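Local coordinates for natterin-like protein (Lethenteron camtschaticum, PDB 5ZU4) that probably binds glycans through a jacalin-like lectin domain and, as in related aerolysin-type toxins, may form membrane pores, at residues B[72-77]-B[95-100]; B[141-146]-B[281-286]; B[65-70]-B[100-105]. All coordinates share one frame; numbering follows the deposited sequence.

Contact 1 (B[72-77]-B[95-100]); sequences GEFIKS and ITSRSR
Glu73 OE2 accepts two hydrogen bonds. Arg100 NE reaches its syn lone pair at 3.2 Å, nearly straight (167°) and in the guanidinium plane, while Thr96 OG1 donates to its anti lone pair at 2.6 Å. Arg100 NH2 meets Glu73 OE1 at 3.0 Å, tilted out of the guanidinium plane; with NE on the other oxygen, the grip is side-on. The same NH2 also donates to Glu68 O. Extended from a CG anti to the backbone N (chi1 -177°), the Glu73 chain carries its buried carboxylate into this grip, where the arginine probably favours the ionised form. The Thr96 hydroxyl is fixed as well: it accepts from Arg98 N, closing an ST turn, and from Arg100 N. Arg98 lays one guanidinium face over Glu73 CB, but its charge is paired with Glu70.

Ser97 engages Phe74 three ways. Its OG accepts from Phe74 N at 2.7 Å, its N donates to Phe74 O, and its CB stands 3.4 Å from the centroid of the Phe74 ring, a CH-pi contact over the face. Further along, Ile95 O accepts from both Lys76 N (2.8 Å) and Ser77 N (3.2 Å), and Lys76 NZ reaches Glu170 of the second subunit. Two residues facing one define a classic beta bulge, here at the open end of the hairpin formed by strands 75-82 and 89-96 in the jacalin-like domain.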
loop_
_atom_site.group_PDB
_atom_site.type_symbol
_atom_site.label_atom_id
_atom_site.label_comp_id
_atom_site.label_asym_id
_atom_site.label_seq_id
_atom_site.Cartn_x
_atom_site.Cartn_y
_atom_site.Cartn_z
ATOM N N GLY B 72 -15.705 4.167 9.331
ATOM C CA GLY B 72 -14.654 4.167 10.374
ATOM C C GLY B 72 -14.978 4.920 11.661
ATOM O O GLY B 72 -14.146 5.017 12.558
ATOM N N GLU B 73 -16.195 5.438 11.763
ATOM C CA GLU B 73 -16.660 6.095 12.972
ATOM C C GLU B 73 -17.395 5.036 13.802
ATOM O O GLU B 73 -18.263 4.347 13.287
ATOM C CB GLU B 73 -17.613 7.238 12.593
ATOM C CG GLU B 73 -18.139 8.066 13.755
ATOM C CD GLU B 73 -19.067 9.198 13.314
ATOM O OE1 GLU B 73 -19.568 9.163 12.155
ATOM O OE2 GLU B 73 -19.296 10.123 14.138
ATOM N N PHE B 74 -17.087 4.941 15.085
ATOM C CA PHE B 74 -17.761 3.986 15.952
ATOM C C PHE B 74 -18.324 4.690 17.158
ATOM O O PHE B 74 -18.181 5.884 17.267
ATOM C CB PHE B 74 -16.823 2.831 16.335
ATOM C CG PHE B 74 -15.534 3.268 16.972
ATOM C CD1 PHE B 74 -14.485 3.770 16.198
ATOM C CD2 PHE B 74 -15.361 3.152 18.353
ATOM C CE1 PHE B 74 -13.311 4.190 16.802
ATOM C CE2 PHE B 74 -14.185 3.548 18.958
ATOM C CZ PHE B 74 -13.162 4.081 18.186
ATOM N N ILE B 75 -18.979 3.949 18.056
ATOM C CA ILE B 75 -19.612 4.534 19.243
ATOM C C ILE B 75 -18.646 4.545 20.431
ATOM O O ILE B 75 -18.093 3.499 20.821
ATOM C CB ILE B 75 -20.933 3.818 19.582
ATOM C CG1 ILE B 75 -21.978 4.110 18.502
ATOM C CG2 ILE B 75 -21.479 4.276 20.938
ATOM C CD1 ILE B 75 -23.144 3.143 18.512
ATOM N N LYS B 76 -18.444 5.740 20.992
ATOM C CA LYS B 76 -17.626 5.928 22.184
ATOM C C LYS B 76 -18.396 5.666 23.475
ATOM O O LYS B 76 -17.814 5.204 24.471
ATOM C CB LYS B 76 -17.123 7.359 22.225
ATOM C CG LYS B 76 -16.247 7.717 23.411
ATOM C CD LYS B 76 -15.400 8.963 23.124
ATOM C CE LYS B 76 -16.228 10.241 23.040
ATOM N NZ LYS B 76 -15.427 11.429 22.604
ATOM N N SER B 77 -19.679 6.025 23.479
ATOM C CA SER B 77 -20.536 5.883 24.676
ATOM C C SER B 77 -22.010 5.962 24.299
ATOM O O SER B 77 -22.382 6.596 23.309
ATOM C CB SER B 77 -20.219 6.927 25.751
ATOM O OG SER B 77 -20.519 8.214 25.266
ATOM N N ILE B 95 -22.455 9.121 21.712
ATOM C CA ILE B 95 -21.368 9.974 21.230
ATOM C C ILE B 95 -20.406 9.072 20.485
ATOM O O ILE B 95 -20.056 8.009 20.984
ATOM C CB ILE B 95 -20.603 10.659 22.378
ATOM C CG1 ILE B 95 -21.565 11.523 23.224
ATOM C CG2 ILE B 95 -19.498 11.542 21.813
ATOM C CD1 ILE B 95 -21.036 11.941 24.585
ATOM N N THR B 96 -19.958 9.514 19.313
ATOM C CA THR B 96 -19.083 8.710 18.471
ATOM C C THR B 96 -17.600 8.904 18.752
ATOM O O THR B 96 -17.191 9.770 19.519
ATOM C CB THR B 96 -19.326 8.988 16.993
ATOM O OG1 THR B 96 -18.765 10.256 16.640
ATOM C CG2 THR B 96 -20.819 8.954 16.678
ATOM N N SER B 97 -16.808 8.048 18.122
ATOM C CA SER B 97 -15.350 8.169 18.053
ATOM C C SER B 97 -14.856 9.522 17.464
ATOM O O SER B 97 -13.724 9.903 17.674
ATOM C CB SER B 97 -14.795 6.985 17.226
ATOM O OG SER B 97 -15.356 6.914 15.895
ATOM N N ARG B 98 -15.709 10.217 16.717
ATOM C CA ARG B 98 -15.412 11.551 16.180
ATOM C C ARG B 98 -16.135 12.657 16.956
ATOM O O ARG B 98 -16.304 13.749 16.428
ATOM C CB ARG B 98 -15.833 11.649 14.700
ATOM C CG ARG B 98 -15.480 10.454 13.820
ATOM C CD ARG B 98 -14.178 10.608 13.053
ATOM N NE ARG B 98 -13.843 9.407 12.261
ATOM C CZ ARG B 98 -14.341 9.087 11.058
ATOM N NH1 ARG B 98 -13.934 7.970 10.454
ATOM N NH2 ARG B 98 -15.247 9.855 10.448
ATOM N N SER B 99 -16.569 12.375 18.190
ATOM C CA SER B 99 -17.250 13.359 19.036
ATOM C C SER B 99 -18.574 13.926 18.493
ATOM O O SER B 99 -19.039 14.945 18.976
ATOM C CB SER B 99 -16.288 14.501 19.380
ATOM O OG SER B 99 -15.148 13.991 20.038
ATOM N N ARG B 100 -19.181 13.260 17.508
ATOM C CA ARG B 100 -20.499 13.642 17.009
ATOM C C ARG B 100 -21.537 13.053 17.953
ATOM O O ARG B 100 -21.333 11.973 18.510
ATOM C CB ARG B 100 -20.741 13.156 15.577
ATOM C CG ARG B 100 -19.856 13.816 14.513
ATOM C CD ARG B 100 -20.509 13.808 13.128
ATOM N NE ARG B 100 -20.885 12.461 12.681
ATOM C CZ ARG B 100 -21.671 12.178 11.637
ATOM N NH1 ARG B 100 -22.205 13.143 10.892
ATOM N NH2 ARG B 100 -21.924 10.907 11.316
#

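Contact 2 (B[141-146]-B[281-286]); sequences IFINAI and LRITCV. Unlike the reference sequence in segment 281-286: Val286 (reference Met).
Val286 N donates to Ala145 O at 2.7 Å, the one hydrogen bond between segments 141-146 and 281-286. The N-H points almost straight at the oxygen (168°), though the donor is tilted 27° from the carbonyl plane. Next to it, Ile146 and Cys285 form an antiparallel non-hydrogen-bonded pair whose CA atoms are 4.1 Å apart and whose side chains diverge. The amide of Ile146 is used across the dimer instead, donating to Ser191 OG of the second subunit.

Here strand 135-155 changes partners, consistent with a junction between the lectin-like and aerolysin/ETX-type parts of the chain. The evidence lies in the partners: Ile141 to Ile143 bond to the lectin strands 6-12 and 123-131 and the loop at Ser121, whereas the chain from Ile146 onward runs antiparallel to strand 260-285.

Apolar contacts fill the bend. Ile283 CG2, placed anti to its own backbone nitrogen by a chi1 of -63°, touches both branches of Ile146, with CG1 at 4.0 Å, and the two side chains lie at a slant to each other. The same methyl is 4.3 Å from Ile143 CG2. Phe210 covers both Ile146 and Ile283. Cys285 SG packs against Ile143 CG2 at 4.2 Å and lies 3.8 Å from Asn144 O. At the outer end, Ala145 CB meets Val286 CG2 at 3.8 Å, while Glu189 and Thr249 of the second subunit pack on Ala145 and Val286 respectively.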
loop_
_atom_site.group_PDB
_atom_site.type_symbol
_atom_site.label_atom_id
_atom_site.label_comp_id
_atom_site.label_asym_id
_atom_site.label_seq_id
_atom_site.Cartn_x
_atom_site.Cartn_y
_atom_site.Cartn_z
ATOM N N ILE B 141 -26.802 -4.062 20.073
ATOM C CA ILE B 141 -25.870 -5.205 20.113
ATOM C C ILE B 141 -24.469 -4.730 19.720
ATOM O O ILE B 141 -24.274 -4.172 18.617
ATOM C CB ILE B 141 -26.264 -6.346 19.147
ATOM C CG1 ILE B 141 -27.692 -6.841 19.389
ATOM C CG2 ILE B 141 -25.281 -7.527 19.277
ATOM C CD1 ILE B 141 -28.264 -7.515 18.165
ATOM N N PHE B 142 -23.500 -4.960 20.601
ATOM C CA PHE B 142 -22.106 -4.594 20.355
ATOM C C PHE B 142 -21.184 -5.799 20.363
ATOM O O PHE B 142 -21.341 -6.684 21.192
ATOM C CB PHE B 142 -21.596 -3.688 21.445
ATOM C CG PHE B 142 -22.134 -2.316 21.381
ATOM C CD1 PHE B 142 -21.644 -1.431 20.464
ATOM C CD2 PHE B 142 -23.104 -1.901 22.273
ATOM C CE1 PHE B 142 -22.128 -0.151 20.395
ATOM C CE2 PHE B 142 -23.609 -0.630 22.198
ATOM C CZ PHE B 142 -23.118 0.252 21.261
ATOM N N ILE B 143 -20.181 -5.773 19.484
ATOM C CA ILE B 143 -19.077 -6.713 19.537
ATOM C C ILE B 143 -18.175 -6.231 20.672
ATOM O O ILE B 143 -17.819 -5.050 20.744
ATOM C CB ILE B 143 -18.258 -6.753 18.211
ATOM C CG1 ILE B 143 -19.140 -7.136 17.013
ATOM C CG2 ILE B 143 -17.080 -7.702 18.338
ATOM C CD1 ILE B 143 -18.516 -6.785 15.684
ATOM N N ASN B 144 -17.853 -7.133 21.584
ATOM C CA ASN B 144 -16.883 -6.848 22.618
ATOM C C ASN B 144 -15.530 -6.462 22.039
ATOM O O ASN B 144 -15.286 -6.655 20.864
ATOM C CB ASN B 144 -16.756 -8.053 23.534
ATOM C CG ASN B 144 -17.872 -8.094 24.566
ATOM O OD1 ASN B 144 -18.275 -7.063 25.088
ATOM N ND2 ASN B 144 -18.364 -9.272 24.865
ATOM N N ALA B 145 -14.676 -5.890 22.874
ATOM C CA ALA B 145 -13.395 -5.375 22.464
ATOM C C ALA B 145 -12.669 -6.406 21.632
ATOM O O ALA B 145 -12.542 -7.578 22.028
ATOM C CB ALA B 145 -12.559 -5.016 23.677
ATOM N N ILE B 146 -12.191 -5.952 20.479
ATOM C CA ILE B 146 -11.606 -6.814 19.470
ATOM C C ILE B 146 -10.091 -6.899 19.608
ATOM O O ILE B 146 -9.428 -5.903 19.787
ATOM C CB ILE B 146 -11.971 -6.288 18.074
ATOM C CG1 ILE B 146 -13.492 -6.354 17.911
ATOM C CG2 ILE B 146 -11.262 -7.065 16.957
ATOM C CD1 ILE B 146 -13.998 -5.562 16.732
ATOM N N LEU B 281 -14.212 -14.607 7.638
ATOM C CA LEU B 281 -13.784 -13.553 8.526
ATOM C C LEU B 281 -13.984 -14.031 9.958
ATOM O O LEU B 281 -15.095 -14.305 10.352
ATOM C CB LEU B 281 -14.604 -12.302 8.278
ATOM C CG LEU B 281 -14.407 -11.118 9.211
ATOM C CD1 LEU B 281 -12.963 -10.655 9.267
ATOM C CD2 LEU B 281 -15.320 -10.014 8.733
ATOM N N ARG B 282 -12.896 -14.146 10.713
ATOM C CA ARG B 282 -12.944 -14.444 12.110
ATOM C C ARG B 282 -12.530 -13.192 12.877
ATOM O O ARG B 282 -11.394 -12.704 12.738
ATOM C CB ARG B 282 -12.043 -15.641 12.469
ATOM C CG ARG B 282 -11.881 -15.863 13.989
ATOM C CD ARG B 282 -11.386 -17.251 14.378
ATOM N NE ARG B 282 -12.295 -18.268 13.855
ATOM C CZ ARG B 282 -11.953 -19.498 13.439
ATOM N NH1 ARG B 282 -10.698 -19.933 13.479
ATOM N NH2 ARG B 282 -12.893 -20.309 12.954
ATOM N N ILE B 283 -13.453 -12.711 13.714
ATOM C CA ILE B 283 -13.216 -11.611 14.608
ATOM C C ILE B 283 -13.037 -12.211 15.976
ATOM O O ILE B 283 -13.929 -12.863 16.477
ATOM C CB ILE B 283 -14.413 -10.649 14.644
ATOM C CG1 ILE B 283 -14.613 -10.027 13.250
ATOM C CG2 ILE B 283 -14.173 -9.562 15.696
ATOM C CD1 ILE B 283 -15.970 -9.399 13.038
ATOM N N THR B 284 -11.878 -11.987 16.580
ATOM C CA THR B 284 -11.547 -12.582 17.861
ATOM C C THR B 284 -11.499 -11.445 18.867
ATOM O O THR B 284 -10.800 -10.440 18.663
ATOM C CB THR B 284 -10.216 -13.359 17.780
ATOM O OG1 THR B 284 -10.338 -14.409 16.795
ATOM C CG2 THR B 284 -9.838 -13.997 19.158
ATOM N N CYS B 285 -12.257 -11.588 19.950
ATOM C CA CYS B 285 -12.268 -10.576 21.003
ATOM C C CYS B 285 -11.103 -10.709 21.984
ATOM O O CYS B 285 -10.461 -11.769 22.110
ATOM C CB CYS B 285 -13.563 -10.670 21.788
ATOM S SG CYS B 285 -15.025 -10.474 20.769
ATOM N N VAL B 286 -10.878 -9.628 22.713
ATOM C CA VAL B 286 -9.898 -9.600 23.786
ATOM C C VAL B 286 -10.184 -10.723 24.817
ATOM O O VAL B 286 -9.267 -11.426 25.272
ATOM C CB VAL B 286 -9.903 -8.227 24.483
ATOM C CG1 VAL B 286 -9.046 -8.252 25.748
ATOM C CG2 VAL B 286 -9.407 -7.166 23.520
#

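Contact 3 (B[65-70]-B[100-105]); sequences KEFEFE and REFFAK
Phe67 sets its ring tip against one face of the Arg100 guanidinium, with the two planes 54° apart, so the groups meet at a slant and are not stacked. Phe67 CZ lies 3.3 Å from Arg100 NH2, and Phe67 CE2 stands above the guanidinium plane toward its rim. The opposite face carries Glu70: its CG covers the group, and Glu70 OE1 lies 4.4 Å from Arg100 NE, well out of plane, so only charge attraction is involved; the salt bridge of Glu70 goes to Arg98. At the guanidinium edge, Arg100 NH2 donates to Glu68 O at 2.6 Å, a short but bent bond (134°). Two covered faces and an edge bond together restrict rotation of the group.

The side chains of Phe67 and Phe102 run alongside each other, pointing opposite ways. In both, CG is anti to the backbone N, which sends the rings across the gap, and Phe67 CB reaches Phe102 CD1 at 3.6 Å. The Phe102 ring presents its edge to the Lys65 carbonyl, with CZ 3.7 Å from Lys65 O. At the exposed end, Lys65 NZ makes a weak hydrogen bond to Phe103 O.

Strands 65-68 and 101-105 run roughly antiparallel (153°), their axes 8.0 Å apart at closest approach, joined by side chains without a backbone ladder. Each is an outermost strand of its own four-stranded sheet, 65-68 pairing with 30-37 and 101-105 with 89-96, as expected of two sheets meeting in a jacalin beta-prism; Phe94 of strand 89-96 packs against Phe67, Phe69 and Phe102.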
loop_
_atom_site.group_PDB
_atom_site.type_symbol
_atom_site.label_atom_id
_atom_site.label_comp_id
_atom_site.label_asym_id
_atom_site.label_seq_id
_atom_site.Cartn_x
_atom_site.Cartn_y
_atom_site.Cartn_z
ATOM N N LYS B 65 -35.753 11.948 13.949
ATOM C CA LYS B 65 -34.409 12.503 13.959
ATOM C C LYS B 65 -33.433 11.366 13.551
ATOM O O LYS B 65 -33.550 10.233 14.029
ATOM C CB LYS B 65 -34.123 13.060 15.361
ATOM C CG LYS B 65 -33.415 14.409 15.399
ATOM C CD LYS B 65 -32.829 14.696 16.790
ATOM C CE LYS B 65 -31.807 15.833 16.770
ATOM N NZ LYS B 65 -30.594 15.503 17.578
ATOM N N GLU B 66 -32.495 11.662 12.655
ATOM C CA GLU B 66 -31.605 10.650 12.061
ATOM C C GLU B 66 -30.152 10.855 12.445
ATOM O O GLU B 66 -29.753 11.957 12.812
ATOM C CB GLU B 66 -31.647 10.717 10.536
ATOM C CG GLU B 66 -32.970 10.368 9.883
ATOM C CD GLU B 66 -32.815 10.176 8.388
ATOM O OE1 GLU B 66 -31.897 10.802 7.808
ATOM O OE2 GLU B 66 -33.592 9.386 7.798
ATOM N N PHE B 67 -29.362 9.788 12.309
ATOM C CA PHE B 67 -27.905 9.875 12.379
ATOM C C PHE B 67 -27.296 8.806 11.477
ATOM O O PHE B 67 -27.568 7.636 11.671
ATOM C CB PHE B 67 -27.408 9.682 13.819
ATOM C CG PHE B 67 -25.942 9.988 13.995
ATOM C CD1 PHE B 67 -24.970 9.018 13.714
ATOM C CD2 PHE B 67 -25.529 11.256 14.424
ATOM C CE1 PHE B 67 -23.615 9.314 13.862
ATOM C CE2 PHE B 67 -24.180 11.560 14.566
ATOM C CZ PHE B 67 -23.216 10.588 14.282
ATOM N N GLU B 68 -26.477 9.216 10.506
ATOM C CA GLU B 68 -25.731 8.295 9.659
ATOM C C GLU B 68 -24.260 8.313 10.076
ATOM O O GLU B 68 -23.628 9.387 10.151
ATOM C CB GLU B 68 -25.871 8.663 8.180
ATOM C CG GLU B 68 -25.084 7.764 7.208
ATOM C CD GLU B 68 -25.741 7.617 5.831
ATOM O OE1 GLU B 68 -26.344 8.590 5.321
ATOM O OE2 GLU B 68 -25.662 6.513 5.253
ATOM N N PHE B 69 -23.722 7.119 10.338
ATOM C CA PHE B 69 -22.293 6.956 10.690
ATOM C C PHE B 69 -21.390 7.146 9.476
ATOM O O PHE B 69 -21.697 6.674 8.377
ATOM C CB PHE B 69 -22.027 5.578 11.319
ATOM C CG PHE B 69 -22.591 5.434 12.715
ATOM C CD1 PHE B 69 -23.920 5.065 12.912
ATOM C CD2 PHE B 69 -21.790 5.672 13.833
ATOM C CE1 PHE B 69 -24.422 4.927 14.189
ATOM C CE2 PHE B 69 -22.300 5.541 15.109
ATOM C CZ PHE B 69 -23.606 5.177 15.284
ATOM N N GLU B 70 -20.283 7.847 9.677
ATOM C CA GLU B 70 -19.233 7.845 8.675
ATOM C C GLU B 70 -18.496 6.491 8.688
ATOM O O GLU B 70 -18.531 5.744 9.681
ATOM C CB GLU B 70 -18.257 9.007 8.904
ATOM C CG GLU B 70 -18.868 10.390 8.688
ATOM C CD GLU B 70 -17.927 11.527 9.080
ATOM O OE1 GLU B 70 -17.418 11.528 10.211
ATOM O OE2 GLU B 70 -17.695 12.435 8.256
ATOM N N ARG B 100 -19.181 13.260 17.508
ATOM C CA ARG B 100 -20.499 13.642 17.009
ATOM C C ARG B 100 -21.537 13.053 17.953
ATOM O O ARG B 100 -21.333 11.973 18.510
ATOM C CB ARG B 100 -20.741 13.156 15.577
ATOM C CG ARG B 100 -19.856 13.816 14.513
ATOM C CD ARG B 100 -20.509 13.808 13.128
ATOM N NE ARG B 100 -20.885 12.461 12.681
ATOM C CZ ARG B 100 -21.671 12.178 11.637
ATOM N NH1 ARG B 100 -22.205 13.143 10.892
ATOM N NH2 ARG B 100 -21.924 10.907 11.316
ATOM N N GLU B 101 -22.644 13.769 18.127
ATOM C CA GLU B 101 -23.606 13.473 19.178
ATOM C C GLU B 101 -24.996 13.230 18.569
ATOM O O GLU B 101 -25.369 13.825 17.541
ATOM C CB GLU B 101 -23.603 14.616 20.193
ATOM C CG GLU B 101 -24.139 14.239 21.569
ATOM C CD GLU B 101 -23.914 15.318 22.646
ATOM O OE1 GLU B 101 -22.759 15.823 22.817
ATOM O OE2 GLU B 101 -24.913 15.644 23.342
ATOM N N PHE B 102 -25.743 12.307 19.174
ATOM C CA PHE B 102 -27.118 12.024 18.738
ATOM C C PHE B 102 -27.957 11.793 19.964
ATOM O O PHE B 102 -27.578 10.982 20.796
ATOM C CB PHE B 102 -27.197 10.791 17.848
ATOM C CG PHE B 102 -28.602 10.425 17.473
ATOM C CD1 PHE B 102 -29.293 11.166 16.517
ATOM C CD2 PHE B 102 -29.264 9.384 18.115
ATOM C CE1 PHE B 102 -30.601 10.839 16.177
ATOM C CE2 PHE B 102 -30.571 9.066 17.798
ATOM C CZ PHE B 102 -31.241 9.793 16.825
ATOM N N PHE B 103 -29.097 12.484 20.060
ATOM C CA PHE B 103 -29.921 12.469 21.276
ATOM C C PHE B 103 -31.382 12.555 20.872
ATOM O O PHE B 103 -31.763 13.472 20.160
ATOM C CB PHE B 103 -29.494 13.626 22.199
ATOM C CG PHE B 103 -30.091 13.599 23.597
ATOM C CD1 PHE B 103 -30.417 12.404 24.256
ATOM C CD2 PHE B 103 -30.286 14.805 24.284
ATOM C CE1 PHE B 103 -30.946 12.422 25.540
ATOM C CE2 PHE B 103 -30.814 14.827 25.569
ATOM C CZ PHE B 103 -31.142 13.632 26.204
ATOM N N ALA B 104 -32.175 11.554 21.263
ATOM C CA ALA B 104 -33.611 11.503 20.951
ATOM C C ALA B 104 -34.350 11.093 22.208
ATOM O O ALA B 104 -34.051 10.046 22.770
ATOM C CB ALA B 104 -33.899 10.517 19.828
ATOM N N LYS B 105 -35.322 11.916 22.614
ATOM C CA LYS B 105 -35.956 11.868 23.957
ATOM C C LYS B 105 -37.469 12.098 23.870
ATOM O O LYS B 105 -37.963 12.755 22.934
ATOM C CB LYS B 105 -35.370 12.948 24.889
ATOM C CG LYS B 105 -35.109 14.277 24.172
ATOM C CD LYS B 105 -35.308 15.538 24.995
ATOM C CE LYS B 105 -34.757 15.475 26.403
ATOM N NZ LYS B 105 -34.451 16.870 26.840
#

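In the fold
Contacts 1 and 3 form one continuous patch of the jacalin-like domain, their centres 10 Å apart. They share Arg100, and a further salt bridge joins Arg98 NH2 of contact 1 to Glu70 OE1 of contact 3 at 2.8 Å; Thr96 CG2 also packs on Phe67 CZ at 3.8 Å. Contact 2 lies at the junction with the aerolysin-type part, its centre about 17 Å from that of contact 1, which it touches through Ile75 CD1 and Phe142 CE1 (3.9 Å). Contacts 2 and 3 remain separate, with nearest atoms about 8 Å apart. The second subunit touches contacts 1 and 2 but not contact 3.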